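Local atomic coordinates of precorrin-6Y C5,15-methyltransferase (Corynebacterium diphtheriae, PDB entry 3HM2), a protein that probably transfers methyl groups from S-adenosyl-L-methionine to a precorrin during cobalamin biosynthesis, this chain being its C-terminal methyltransferase domain. Residues L21-E27 with G121-A125; A40-R45 with L72-I78; G144-F150 with P169-V175. All blocks are in the same frame, centred on the assembly; numbering follows the deposited sequence.

How the interactions relate
All three contacts are built on or around one mixed seven-stranded sheet of the 3-2-1-4-5-7-6 order that marks Rossmann-like methyltransferases. Interaction 1 joins the loop before strand 27-32 to strand 122-127. Interaction 2, nested inside the loop that interaction 1 closes, packs helix 38-44 against the loop leading from helix 59-70 into outermost strand 78-81; their centres are about 15 Å apart, and Trp-43 bridges them by packing on Leu-21. Both tie loops and helices onto the parallel part. Interaction 3 follows in series as the antiparallel end, its centre about 15 Å from interaction 1, with a probable hydrogen bond from Ala-125 N to Trp-173 O. Interactions 2 and 3, centres about 25 Å apart, do not touch.

Interaction 1 (L21-E27 with G121-A125); sequences LAPKPHE and GRLVA
Arg-122 (chi1 m, chi2 t) reaches from the start of its strand to the 21-27 loop. Arg-122 NH2 makes a salt bridge with Glu-27 OE1, modelled at a very short 2.4 Å, so the NH2 position is uncertain. Arg-122 NH1 donates to Ala-22 O at 2.5 Å, also very short, and weakly to Leu-21 O at 3.1 Å. Both carbonyls lie at the C-terminal end of helix 9-21, where Ala-22 leaves helical geometry with positive phi (62/72). A type II turn from Lys-24 to Glu-27 brings the carboxylate back, with Lys-24 NZ a long 3.9 Å from Glu-27 OE2 in a salt-bridge network. Leu-21 (m, t) packs on Val-124 (t), CA atoms 6.1 Å apart, though their methyls are modelled too tightly. Away from the metal sites, this packing ties the loop before strand 27-32 to the fifth strand across the Rossmann-like sheet. Strand 97-100 lies between strands 27-32 and 122-127: Val-97 touches Glu-27 and Arg-122, while Leu-21 packs on Phe-99 and on Trp-43 of helix 38-44.

Interaction 2 (A40-R45 with L72-I78); sequences AIEWLR and LGVSDRI
Leu-44 is the main projection here. It points from the last turn of its helix, chi1 m and chi2 t, into a hollow lined by Val-74, Arg-77 and Ile-78, with the CA atoms of Leu-44 and Val-74 6.6 Å apart. Leu-44 CD1 lies 3.7 Å from Ile-78 CB; against Val-74 CG1 it is modelled too tightly. The hollow is shaped by the descent from helix 59-70, which ends in a Schellman motif with Gly-73 at C-prime, phi positive (53/19). Val-74 (chi1 t) then turns back toward Leu-44. Ile-78, at the start of the next strand, extends t, t so that Ile-78 CD1 rests against Ala-40 CB (4.0 Å) and Ile-41 CG1 (4.1 Å). Helices 38-44 and 59-70 are the connections of successive beta-alpha-beta units of the Rossmann-like fold, and Ala-40 ends a GxGxxA pattern consistent with the glycine-rich loop of such methyltransferases. At the C-terminal end of helix 38-44, the guanidinium of Arg-77 lays one face over Leu-44 CG. Arg-77 NH1 donates to Leu-44 O at 2.9 Å and also bonds Thr-50 OG1; Arg-77 NH2 adds a weak bond to Leu-44 O at 3.4 Å. Arg-45, the first residue out of helical geometry, folds its aliphatic part over Val-74: Arg-45 CG is 3.5 Å from Val-74 CG2, and Arg-45 NE 3.5 Å from Leu-72 CD2. Arg-45 NH2 lies 3.1 Å from Glu-42 OE1, a charge pairing with no N-H pointed at the oxygen. Leu-72 (m, t) leans on Ile-41, though those methyls are modelled too close.

Interaction 3 (G144-F150 with P169-V175); sequences GGTISSF and PVHQWTV
Trp-173 (chi1 t, chi2 40°) swings its indole edge toward Gly-144, Trp-173 NE1 bonding weakly to Gly-144 O at 3.4 Å. Gly-145 (65/-173) must lack a CB, which would strike Val-175 CB and Trp-173 NE1. Ile-147 (m, t) sets its CG1 3.6 Å from Trp-173 CD1. Ser-149 (p) places its CB over the His-171 ring (chi1 m), a CH-pi contact 3.9 Å from the centroid. Ile-147, His-171 and Trp-173 pack on Leu-136 of helix 130-143. The strands form an antiparallel hairpin, axes at 154°: Thr-146/Thr-174 and Ser-148/Gln-172 are hydrogen-bonded pairs, Ile-147/Trp-173 and Ser-149/His-171 non-hydrogen-bonded. Both Thr-146/Thr-174 bonds and Ser-148 N to Gln-172 O are weak at 3.3 Å; Gln-172 N to Ser-148 O (3.3 Å) and Phe-150 N to Val-170 O (3.0 Å) are not. On the reverse face Phe-150 CE1 (chi1 m), at the ring edge, lies 3.7 Å from Gln-172 CB (t, t); Gln-172 NE2 bonds Asn-126. Ser-148 to Phe-150 also pair with an antiparallel strand of the second subunit.

Interaction 1 (L21-E27 with G121-A125)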
ATOM      1  N   LEU A  21      20.576   9.250  -3.481  1.00 26.71           N
ATOM      2  CA  LEU A  21      22.025   9.177  -3.621  1.00 31.99           C
ATOM      3  C   LEU A  21      22.678  10.516  -3.294  1.00 42.28           C
ATOM      4  O   LEU A  21      23.831  10.566  -2.863  1.00 47.36           O
ATOM      5  CB  LEU A  21      22.406   8.739  -5.036  1.00 28.98           C
ATOM      6  CG  LEU A  21      22.058   7.298  -5.416  1.00 35.16           C
ATOM      7  CD1 LEU A  21      21.975   7.147  -6.928  1.00 23.79           C
ATOM      8  CD2 LEU A  21      23.072   6.327  -4.830  1.00 29.66           C
ATOM      9  N   ALA A  22      21.935  11.598  -3.500  1.00 50.38           N
ATOM     10  CA  ALA A  22      22.343  12.912  -3.018  1.00 45.40           C
ATOM     11  C   ALA A  22      23.655  13.350  -3.659  1.00 52.51           C
ATOM     12  O   ALA A  22      24.699  13.372  -3.007  1.00 55.60           O
ATOM     13  CB  ALA A  22      22.467  12.907  -1.503  1.00 47.03           C
ATOM     14  N   PRO A  23      23.595  13.699  -4.940  1.00 49.21           N
ATOM     15  CA  PRO A  23      24.802  14.014  -5.711  1.00 39.69           C
ATOM     16  C   PRO A  23      25.359  15.388  -5.354  1.00 32.19           C
ATOM     17  O   PRO A  23      24.608  16.363  -5.301  1.00 45.34           O
ATOM     18  CB  PRO A  23      24.300  14.009  -7.156  1.00 44.92           C
ATOM     19  CG  PRO A  23      23.144  13.075  -7.143  1.00 41.85           C
ATOM     20  CD  PRO A  23      22.487  13.253  -5.802  1.00 36.05           C
ATOM     21  N   LYS A  24      26.664  15.459  -5.112  1.00 34.48           N
ATOM     22  CA  LYS A  24      27.338  16.736  -4.912  1.00 40.03           C
ATOM     23  C   LYS A  24      28.691  16.762  -5.614  1.00 50.92           C
ATOM     24  O   LYS A  24      29.174  15.733  -6.090  1.00 52.12           O
ATOM     25  CB  LYS A  24      27.515  17.020  -3.419  1.00 36.96           C
ATOM     26  CG  LYS A  24      26.220  17.333  -2.688  1.00 33.33           C
ATOM     27  CD  LYS A  24      26.468  17.595  -1.212  1.00 40.77           C
ATOM     28  CE  LYS A  24      27.030  16.364  -0.519  1.00 47.12           C
ATOM     29  NZ  LYS A  24      28.123  16.711   0.430  1.00 34.86           N
ATOM     30  N   PRO A  25      29.298  17.942  -5.677  1.00 59.47           N
ATOM     31  CA  PRO A  25      30.422  18.179  -6.575  1.00 50.73           C
ATOM     32  C   PRO A  25      31.641  17.333  -6.246  1.00 44.66           C
ATOM     33  O   PRO A  25      31.966  17.053  -5.066  1.00 37.61           O
ATOM     34  CB  PRO A  25      30.717  19.672  -6.383  1.00 63.79           C
ATOM     35  CG  PRO A  25      29.447  20.253  -5.792  1.00 63.15           C
ATOM     36  CD  PRO A  25      28.940  19.155  -4.913  1.00 68.80           C
ATOM     37  N   HIS A  26      32.306  16.959  -7.339  1.00 35.58           N
ATOM     38  CA  HIS A  26      33.524  16.166  -7.360  1.00 30.22           C
ATOM     39  C   HIS A  26      33.276  14.767  -6.797  1.00 36.15           C
ATOM     40  O   HIS A  26      34.170  14.132  -6.215  1.00 47.06           O
ATOM     41  CB  HIS A  26      34.675  16.893  -6.655  1.00 43.14           C
ATOM     42  CG  HIS A  26      34.468  18.374  -6.485  1.00 50.74           C
ATOM     43  ND1 HIS A  26      35.045  19.313  -7.316  1.00 48.70           N
ATOM     44  CD2 HIS A  26      33.790  19.078  -5.540  1.00 47.91           C
ATOM     45  CE1 HIS A  26      34.711  20.525  -6.906  1.00 44.67           C
ATOM     46  NE2 HIS A  26      33.949  20.409  -5.832  1.00 44.79           N
ATOM     47  N   GLU A  27      32.044  14.299  -6.982  1.00 37.01           N
ATOM     48  CA  GLU A  27      31.646  12.976  -6.532  1.00 37.76           C
ATOM     49  C   GLU A  27      31.639  11.932  -7.651  1.00 32.43           C
ATOM     50  O   GLU A  27      31.387  12.245  -8.801  1.00 28.56           O
ATOM     51  CB  GLU A  27      30.326  13.014  -5.728  1.00 34.65           C
ATOM     52  CG  GLU A  27      30.581  13.149  -4.212  1.00 39.29           C
ATOM     53  CD  GLU A  27      29.348  13.524  -3.382  1.00 42.73           C
ATOM     54  OE1 GLU A  27      28.288  12.897  -3.588  1.00 45.03           O
ATOM     55  OE2 GLU A  27      29.454  14.420  -2.499  1.00 38.95           O
ATOM     56  N   GLY A 121      31.069   7.563   3.562  1.00 63.91           N
ATOM     57  CA  GLY A 121      30.564   7.471   2.205  1.00 35.48           C
ATOM     58  C   GLY A 121      29.172   6.873   2.145  1.00 32.90           C
ATOM     59  O   GLY A 121      28.674   6.331   3.133  1.00 49.30           O
ATOM     60  N   ARG A 122      28.541   6.971   0.979  1.00 27.45           N
ATOM     61  CA  ARG A 122      27.112   6.710   0.857  1.00 34.40           C
ATOM     62  C   ARG A 122      26.843   5.552  -0.098  1.00 39.76           C
ATOM     63  O   ARG A 122      27.381   5.508  -1.204  1.00 42.25           O
ATOM     64  CB  ARG A 122      26.376   7.964   0.382  1.00 31.69           C
ATOM     65  CG  ARG A 122      26.345   9.089   1.403  1.00 27.97           C
ATOM     66  CD  ARG A 122      26.035  10.424   0.746  1.00 30.89           C
ATOM     67  NE  ARG A 122      27.240  11.081   0.248  1.00 44.85           N
ATOM     68  CZ  ARG A 122      27.278  11.850  -0.835  1.00 40.56           C
ATOM     69  NH1 ARG A 122      26.175  12.062  -1.540  1.00 37.29           N
ATOM     70  NH2 ARG A 122      28.420  12.408  -1.215  1.00 39.82           N
ATOM     71  N   LEU A 123      26.007   4.614   0.337  1.00 32.07           N
ATOM     72  CA  LEU A 123      25.412   3.620  -0.578  1.00 39.80           C
ATOM     73  C   LEU A 123      23.886   3.488  -0.484  1.00 37.22           C
ATOM     74  O   LEU A 123      23.338   3.248   0.598  1.00 34.63           O
ATOM     75  CB  LEU A 123      26.023   2.225  -0.405  1.00 31.01           C
ATOM     76  CG  LEU A 123      25.585   1.231  -1.492  1.00 31.24           C
ATOM     77  CD1 LEU A 123      26.672   0.157  -1.738  1.00 34.71           C
ATOM     78  CD2 LEU A 123      24.210   0.595  -1.217  1.00 35.98           C
ATOM     79  N   VAL A 124      23.223   3.596  -1.639  1.00 30.58           N
ATOM     80  CA  VAL A 124      21.791   3.389  -1.735  1.00 24.00           C
ATOM     81  C   VAL A 124      21.507   2.151  -2.562  1.00 25.02           C
ATOM     82  O   VAL A 124      22.005   2.020  -3.667  1.00 26.47           O
ATOM     83  CB  VAL A 124      21.163   4.602  -2.360  1.00 27.51           C
ATOM     84  CG1 VAL A 124      19.711   4.739  -1.916  1.00 37.65           C
ATOM     85  CG2 VAL A 124      21.959   5.823  -1.931  1.00 28.71           C
ATOM     86  N   ALA A 125      20.746   1.216  -2.000  1.00 35.77           N
ATOM     87  CA  ALA A 125      20.431  -0.048  -2.678  1.00 38.31           C
ATOM     88  C   ALA A 125      18.926  -0.286  -2.881  1.00 32.05           C
ATOM     89  O   ALA A 125      18.100   0.252  -2.159  1.00 27.04           O
ATOM     90  CB  ALA A 125      21.068  -1.228  -1.939  1.00 31.17           C
TER

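Interaction 2 (A40-R45 with L72-I78)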
ATOM      1  N   ALA A  40      23.369   6.047 -13.706  1.00 40.72           N
ATOM      2  CA  ALA A  40      24.665   6.672 -13.942  1.00 41.19           C
ATOM      3  C   ALA A  40      24.532   7.891 -14.850  1.00 45.61           C
ATOM      4  O   ALA A  40      25.031   8.971 -14.533  1.00 45.17           O
ATOM      5  CB  ALA A  40      25.638   5.667 -14.539  1.00 43.52           C
ATOM      6  N   ILE A  41      23.856   7.709 -15.980  1.00 39.88           N
ATOM      7  CA  ILE A  41      23.775   8.749 -17.000  1.00 38.54           C
ATOM      8  C   ILE A  41      22.858   9.884 -16.557  1.00 42.25           C
ATOM      9  O   ILE A  41      22.990  11.018 -17.020  1.00 40.22           O
ATOM     10  CB  ILE A  41      23.270   8.186 -18.341  1.00 42.51           C
ATOM     11  CG1 ILE A  41      24.349   7.323 -18.998  1.00 41.98           C
ATOM     12  CG2 ILE A  41      22.848   9.315 -19.267  1.00 47.60           C
ATOM     13  CD1 ILE A  41      23.996   5.854 -19.071  1.00 43.26           C
ATOM     14  N   GLU A  42      21.928   9.571 -15.661  1.00 39.37           N
ATOM     15  CA  GLU A  42      21.110  10.593 -15.018  1.00 39.68           C
ATOM     16  C   GLU A  42      21.872  11.282 -13.891  1.00 39.46           C
ATOM     17  O   GLU A  42      21.901  12.510 -13.808  1.00 39.31           O
ATOM     18  CB  GLU A  42      19.814   9.982 -14.480  1.00 34.52           C
ATOM     19  CG  GLU A  42      18.907  10.974 -13.771  1.00 49.64           C
ATOM     20  CD  GLU A  42      18.716  12.254 -14.560  1.00 60.23           C
ATOM     21  OE1 GLU A  42      18.429  12.170 -15.773  1.00 65.21           O
ATOM     22  OE2 GLU A  42      18.853  13.346 -13.968  1.00 55.38           O
ATOM     23  N   TRP A  43      22.489  10.484 -13.026  1.00 38.57           N
ATOM     24  CA  TRP A  43      23.415  11.001 -12.040  1.00 34.25           C
ATOM     25  C   TRP A  43      24.331  11.995 -12.745  1.00 39.80           C
ATOM     26  O   TRP A  43      24.543  13.096 -12.262  1.00 34.44           O
ATOM     27  CB  TRP A  43      24.201   9.816 -11.448  1.00 43.55           C
ATOM     28  CG  TRP A  43      25.509  10.140 -10.695  1.00 57.75           C
ATOM     29  CD1 TRP A  43      26.711  10.526 -11.247  1.00 57.28           C
ATOM     30  CD2 TRP A  43      25.743  10.048  -9.271  1.00 65.45           C
ATOM     31  NE1 TRP A  43      27.657  10.705 -10.260  1.00 59.02           N
ATOM     32  CE2 TRP A  43      27.091  10.420  -9.043  1.00 68.17           C
ATOM     33  CE3 TRP A  43      24.944   9.704  -8.171  1.00 51.00           C
ATOM     34  CZ2 TRP A  43      27.649  10.453  -7.761  1.00 56.81           C
ATOM     35  CZ3 TRP A  43      25.504   9.743  -6.903  1.00 47.96           C
ATOM     36  CH2 TRP A  43      26.838  10.112  -6.710  1.00 53.57           C
ATOM     37  N   LEU A  44      24.853  11.621 -13.908  1.00 41.90           N
ATOM     38  CA  LEU A  44      25.787  12.484 -14.625  1.00 35.72           C
ATOM     39  C   LEU A  44      25.052  13.640 -15.252  1.00 39.87           C
ATOM     40  O   LEU A  44      25.535  14.778 -15.238  1.00 42.05           O
ATOM     41  CB  LEU A  44      26.512  11.718 -15.728  1.00 24.55           C
ATOM     42  CG  LEU A  44      27.659  10.750 -15.456  1.00 33.80           C
ATOM     43  CD1 LEU A  44      28.374  10.543 -16.757  1.00 30.90           C
ATOM     44  CD2 LEU A  44      28.654  11.207 -14.359  1.00 36.09           C
ATOM     45  N   ARG A  45      23.880  13.336 -15.806  1.00 43.10           N
ATOM     46  CA  ARG A  45      23.107  14.324 -16.530  1.00 46.62           C
ATOM     47  C   ARG A  45      22.141  15.058 -15.616  1.00 52.59           C
ATOM     48  O   ARG A  45      21.053  15.434 -16.040  1.00 68.97           O
ATOM     49  CB  ARG A  45      22.333  13.679 -17.679  1.00 52.31           C
ATOM     50  CG  ARG A  45      22.487  14.434 -18.998  1.00 61.82           C
ATOM     51  CD  ARG A  45      21.146  14.866 -19.585  1.00 59.50           C
ATOM     52  NE  ARG A  45      20.105  13.842 -19.479  1.00 60.25           N
ATOM     53  CZ  ARG A  45      18.992  13.964 -18.755  1.00 68.25           C
ATOM     54  NH1 ARG A  45      18.749  15.066 -18.051  1.00 61.65           N
ATOM     55  NH2 ARG A  45      18.107  12.976 -18.737  1.00 68.76           N
ATOM     56  N   LEU A  72      23.961  11.932 -24.733  1.00 44.83           N
ATOM     57  CA  LEU A  72      23.554  12.894 -23.717  1.00 42.33           C
ATOM     58  C   LEU A  72      24.711  13.808 -23.329  1.00 29.94           C
ATOM     59  O   LEU A  72      24.700  14.423 -22.262  1.00 35.81           O
ATOM     60  CB  LEU A  72      23.018  12.173 -22.478  1.00 40.15           C
ATOM     61  CG  LEU A  72      21.608  11.588 -22.591  1.00 29.16           C
ATOM     62  CD1 LEU A  72      21.273  10.751 -21.367  1.00 42.39           C
ATOM     63  CD2 LEU A  72      20.582  12.696 -22.785  1.00 47.81           C
ATOM     64  N   GLY A  73      25.709  13.894 -24.203  1.00 25.72           N
ATOM     65  CA  GLY A  73      26.881  14.711 -23.945  1.00 42.46           C
ATOM     66  C   GLY A  73      27.533  14.385 -22.616  1.00 42.76           C
ATOM     67  O   GLY A  73      28.300  15.184 -22.078  1.00 37.90           O
ATOM     68  N   VAL A  74      27.227  13.206 -22.084  1.00 41.93           N
ATOM     69  CA  VAL A  74      27.869  12.725 -20.867  1.00 49.01           C
ATOM     70  C   VAL A  74      28.840  11.589 -21.168  1.00 58.33           C
ATOM     71  O   VAL A  74      29.015  10.677 -20.358  1.00 57.16           O
ATOM     72  CB  VAL A  74      26.831  12.241 -19.836  1.00 44.31           C
ATOM     73  CG1 VAL A  74      27.384  12.374 -18.426  1.00 51.44           C
ATOM     74  CG2 VAL A  74      25.534  13.021 -19.984  1.00 46.29           C
ATOM     75  N   SER A  75      29.469  11.648 -22.337  1.00 63.93           N
ATOM     76  CA  SER A  75      30.462  10.632 -22.736  1.00 60.05           C
ATOM     77  C   SER A  75      31.816  10.724 -21.988  1.00 56.66           C
ATOM     78  O   SER A  75      32.537   9.732 -21.838  1.00 52.27           O
ATOM     79  CB  SER A  75      30.690  10.719 -24.257  1.00 51.55           C
ATOM     80  OG  SER A  75      30.492  12.047 -24.747  1.00 39.78           O
ATOM     81  N   ASP A  76      32.141  11.924 -21.516  1.00 56.72           N
ATOM     82  CA  ASP A  76      33.474  12.224 -21.006  1.00 60.53           C
ATOM     83  C   ASP A  76      33.584  12.228 -19.479  1.00 55.65           C
ATOM     84  O   ASP A  76      34.546  12.775 -18.918  1.00 44.44           O
ATOM     85  CB  ASP A  76      33.979  13.557 -21.589  1.00 68.40           C
ATOM     86  CG  ASP A  76      33.005  14.720 -21.366  1.00 71.85           C
ATOM     87  OD1 ASP A  76      33.251  15.814 -21.920  1.00 67.25           O
ATOM     88  OD2 ASP A  76      32.005  14.547 -20.636  1.00 68.06           O
ATOM     89  N   ARG A  77      32.612  11.611 -18.810  1.00 43.52           N
ATOM     90  CA  ARG A  77      32.620  11.543 -17.355  1.00 37.87           C
ATOM     91  C   ARG A  77      32.094  10.189 -16.905  1.00 42.07           C
ATOM     92  O   ARG A  77      31.799   9.971 -15.732  1.00 46.14           O
ATOM     93  CB  ARG A  77      31.779  12.677 -16.759  1.00 43.38           C
ATOM     94  CG  ARG A  77      31.699  13.910 -17.655  1.00 50.23           C
ATOM     95  CD  ARG A  77      31.227  15.117 -16.896  1.00 49.24           C
ATOM     96  NE  ARG A  77      30.350  14.770 -15.773  1.00 45.49           N
ATOM     97  CZ  ARG A  77      29.048  15.012 -15.736  1.00 39.27           C
ATOM     98  NH1 ARG A  77      28.365  14.685 -14.676  1.00 26.61           N
ATOM     99  NH2 ARG A  77      28.431  15.591 -16.765  1.00 50.84           N
ATOM    100  N   ILE A  78      31.969   9.267 -17.847  1.00 46.52           N
ATOM    101  CA  ILE A  78      31.542   7.925 -17.505  1.00 38.03           C
ATOM    102  C   ILE A  78      32.602   6.948 -17.980  1.00 32.75           C
ATOM    103  O   ILE A  78      33.115   7.079 -19.085  1.00 32.27           O
ATOM    104  CB  ILE A  78      30.182   7.584 -18.156  1.00 35.87           C
ATOM    105  CG1 ILE A  78      29.502   6.432 -17.416  1.00 29.20           C
ATOM    106  CG2 ILE A  78      30.377   7.225 -19.594  1.00 40.88           C
ATOM    107  CD1 ILE A  78      28.061   6.303 -17.666  1.00 28.16           C
TER

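Interaction 3 (G144-F150 with P169-V175)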
ATOM      1  N   GLY A 144      24.342   0.502   9.988  1.00 47.90           N
ATOM      2  CA  GLY A 144      23.386   1.562  10.249  1.00 49.99           C
ATOM      3  C   GLY A 144      22.459   1.809   9.076  1.00 40.78           C
ATOM      4  O   GLY A 144      21.970   0.869   8.450  1.00 51.18           O
ATOM      5  N   GLY A 145      22.217   3.082   8.778  1.00 42.37           N
ATOM      6  CA  GLY A 145      21.314   3.453   7.714  1.00 47.93           C
ATOM      7  C   GLY A 145      19.865   3.056   7.961  1.00 49.48           C
ATOM      8  O   GLY A 145      19.494   2.549   9.039  1.00 44.98           O
ATOM      9  N   THR A 146      19.055   3.261   6.925  1.00 46.17           N
ATOM     10  CA  THR A 146      17.613   3.369   7.072  1.00 38.86           C
ATOM     11  C   THR A 146      16.912   2.837   5.827  1.00 37.98           C
ATOM     12  O   THR A 146      17.406   3.047   4.710  1.00 37.85           O
ATOM     13  CB  THR A 146      17.243   4.855   7.316  1.00 44.21           C
ATOM     14  OG1 THR A 146      16.841   5.044   8.682  1.00 47.97           O
ATOM     15  CG2 THR A 146      16.137   5.317   6.376  1.00 50.22           C
ATOM     16  N   ILE A 147      15.769   2.160   6.028  1.00 38.94           N
ATOM     17  CA  ILE A 147      14.987   1.502   4.963  1.00 27.50           C
ATOM     18  C   ILE A 147      13.547   2.038   4.801  1.00 35.19           C
ATOM     19  O   ILE A 147      12.792   2.058   5.754  1.00 40.78           O
ATOM     20  CB  ILE A 147      14.925  -0.013   5.199  1.00 31.70           C
ATOM     21  CG1 ILE A 147      16.340  -0.600   5.216  1.00 29.51           C
ATOM     22  CG2 ILE A 147      14.029  -0.704   4.161  1.00 28.67           C
ATOM     23  CD1 ILE A 147      16.419  -2.049   4.790  1.00 26.46           C
ATOM     24  N   SER A 148      13.191   2.484   3.596  1.00 36.15           N
ATOM     25  CA  SER A 148      11.827   2.902   3.251  1.00 26.67           C
ATOM     26  C   SER A 148      11.346   2.053   2.075  1.00 26.61           C
ATOM     27  O   SER A 148      12.100   1.235   1.547  1.00 32.76           O
ATOM     28  CB  SER A 148      11.774   4.389   2.895  1.00 30.46           C
ATOM     29  OG  SER A 148      12.320   4.653   1.614  1.00 44.11           O
ATOM     30  N   SER A 149      10.093   2.205   1.664  1.00 34.96           N
ATOM     31  CA  SER A 149       9.578   1.325   0.603  1.00 41.47           C
ATOM     32  C   SER A 149       8.509   1.953  -0.288  1.00 38.76           C
ATOM     33  O   SER A 149       7.712   2.774   0.168  1.00 41.75           O
ATOM     34  CB  SER A 149       9.095  -0.017   1.174  1.00 45.81           C
ATOM     35  OG  SER A 149       7.948   0.135   1.998  1.00 54.52           O
ATOM     36  N   PHE A 150       8.497   1.560  -1.561  1.00 31.44           N
ATOM     37  CA  PHE A 150       7.629   2.221  -2.533  1.00 38.57           C
ATOM     38  C   PHE A 150       6.678   1.283  -3.290  1.00 40.34           C
ATOM     39  O   PHE A 150       7.113   0.346  -3.953  1.00 37.40           O
ATOM     40  CB  PHE A 150       8.477   3.043  -3.503  1.00 35.43           C
ATOM     41  CG  PHE A 150       9.638   3.736  -2.840  1.00 43.30           C
ATOM     42  CD1 PHE A 150      10.931   3.234  -2.963  1.00 42.78           C
ATOM     43  CD2 PHE A 150       9.436   4.880  -2.073  1.00 43.58           C
ATOM     44  CE1 PHE A 150      12.000   3.866  -2.347  1.00 43.64           C
ATOM     45  CE2 PHE A 150      10.508   5.521  -1.449  1.00 50.50           C
ATOM     46  CZ  PHE A 150      11.792   5.010  -1.585  1.00 46.12           C
ATOM     47  N   PRO A 169       6.318  -3.779  -4.858  1.00 33.77           N
ATOM     48  CA  PRO A 169       7.056  -2.790  -4.072  1.00 35.32           C
ATOM     49  C   PRO A 169       8.547  -2.850  -4.351  1.00 33.66           C
ATOM     50  O   PRO A 169       9.032  -3.708  -5.084  1.00 35.80           O
ATOM     51  CB  PRO A 169       6.776  -3.202  -2.622  1.00 32.09           C
ATOM     52  CG  PRO A 169       5.569  -4.044  -2.693  1.00 35.18           C
ATOM     53  CD  PRO A 169       5.680  -4.782  -3.993  1.00 40.65           C
ATOM     54  N   VAL A 170       9.265  -1.909  -3.754  1.00 37.67           N
ATOM     55  CA  VAL A 170      10.675  -1.729  -3.998  1.00 29.50           C
ATOM     56  C   VAL A 170      11.243  -1.265  -2.689  1.00 32.64           C
ATOM     57  O   VAL A 170      10.688  -0.364  -2.053  1.00 27.42           O
ATOM     58  CB  VAL A 170      10.912  -0.651  -5.054  1.00 31.15           C
ATOM     59  CG1 VAL A 170      12.369  -0.210  -5.044  1.00 27.07           C
ATOM     60  CG2 VAL A 170      10.477  -1.159  -6.432  1.00 28.85           C
ATOM     61  N   HIS A 171      12.322  -1.905  -2.259  1.00 37.11           N
ATOM     62  CA  HIS A 171      12.935  -1.534  -0.999  1.00 33.00           C
ATOM     63  C   HIS A 171      14.234  -0.842  -1.261  1.00 33.72           C
ATOM     64  O   HIS A 171      14.972  -1.176  -2.197  1.00 28.97           O
ATOM     65  CB  HIS A 171      13.063  -2.730  -0.043  1.00 37.90           C
ATOM     66  CG  HIS A 171      11.738  -3.210   0.457  1.00 34.83           C
ATOM     67  ND1 HIS A 171      10.859  -3.915  -0.338  1.00 37.19           N
ATOM     68  CD2 HIS A 171      11.105  -3.009   1.637  1.00 37.85           C
ATOM     69  CE1 HIS A 171       9.753  -4.149   0.342  1.00 42.59           C
ATOM     70  NE2 HIS A 171       9.881  -3.615   1.546  1.00 40.90           N
ATOM     71  N   GLN A 172      14.469   0.179  -0.451  1.00 39.62           N
ATOM     72  CA  GLN A 172      15.603   1.042  -0.661  1.00 34.33           C
ATOM     73  C   GLN A 172      16.323   1.266   0.630  1.00 29.96           C
ATOM     74  O   GLN A 172      15.771   1.750   1.617  1.00 29.08           O
ATOM     75  CB  GLN A 172      15.195   2.383  -1.279  1.00 25.48           C
ATOM     76  CG  GLN A 172      16.311   3.022  -2.053  1.00 33.11           C
ATOM     77  CD  GLN A 172      15.827   4.151  -2.913  1.00 42.87           C
ATOM     78  OE1 GLN A 172      15.633   5.282  -2.439  1.00 39.86           O
ATOM     79  NE2 GLN A 172      15.634   3.864  -4.195  1.00 36.63           N
ATOM     80  N   TRP A 173      17.586   0.896   0.591  1.00 38.24           N
ATOM     81  CA  TRP A 173      18.496   1.159   1.674  1.00 33.17           C
ATOM     82  C   TRP A 173      19.413   2.312   1.262  1.00 27.35           C
ATOM     83  O   TRP A 173      20.094   2.238   0.246  1.00 28.98           O
ATOM     84  CB  TRP A 173      19.262  -0.129   2.008  1.00 33.48           C
ATOM     85  CG  TRP A 173      20.017  -0.054   3.271  1.00 31.74           C
ATOM     86  CD1 TRP A 173      19.615   0.536   4.437  1.00 34.89           C
ATOM     87  CD2 TRP A 173      21.322  -0.564   3.507  1.00 31.36           C
ATOM     88  NE1 TRP A 173      20.601   0.432   5.384  1.00 30.54           N
ATOM     89  CE2 TRP A 173      21.661  -0.245   4.841  1.00 37.32           C
ATOM     90  CE3 TRP A 173      22.249  -1.242   2.719  1.00 30.11           C
ATOM     91  CZ2 TRP A 173      22.886  -0.596   5.408  1.00 39.81           C
ATOM     92  CZ3 TRP A 173      23.465  -1.595   3.284  1.00 41.59           C
ATOM     93  CH2 TRP A 173      23.772  -1.266   4.621  1.00 43.73           C
ATOM     94  N   THR A 174      19.366   3.404   2.024  1.00 28.14           N
ATOM     95  CA  THR A 174      20.358   4.456   1.912  1.00 26.94           C
ATOM     96  C   THR A 174      21.135   4.640   3.213  1.00 32.71           C
ATOM     97  O   THR A 174      20.573   4.643   4.310  1.00 34.19           O
ATOM     98  CB  THR A 174      19.763   5.784   1.525  1.00 28.00           C
ATOM     99  OG1 THR A 174      20.828   6.704   1.296  1.00 31.45           O
ATOM    100  CG2 THR A 174      18.940   6.318   2.641  1.00 34.54           C
ATOM    101  N   VAL A 175      22.444   4.817   3.088  1.00 31.48           N
ATOM    102  CA  VAL A 175      23.302   4.855   4.263  1.00 26.81           C
ATOM    103  C   VAL A 175      24.530   5.811   4.103  1.00 41.04           C
ATOM    104  O   VAL A 175      24.865   6.255   2.987  1.00 36.16           O
ATOM    105  CB  VAL A 175      23.677   3.383   4.667  1.00 34.41           C
ATOM    106  CG1 VAL A 175      24.411   2.673   3.520  1.00 28.53           C
ATOM    107  CG2 VAL A 175      24.448   3.319   5.999  1.00 30.63           C
TER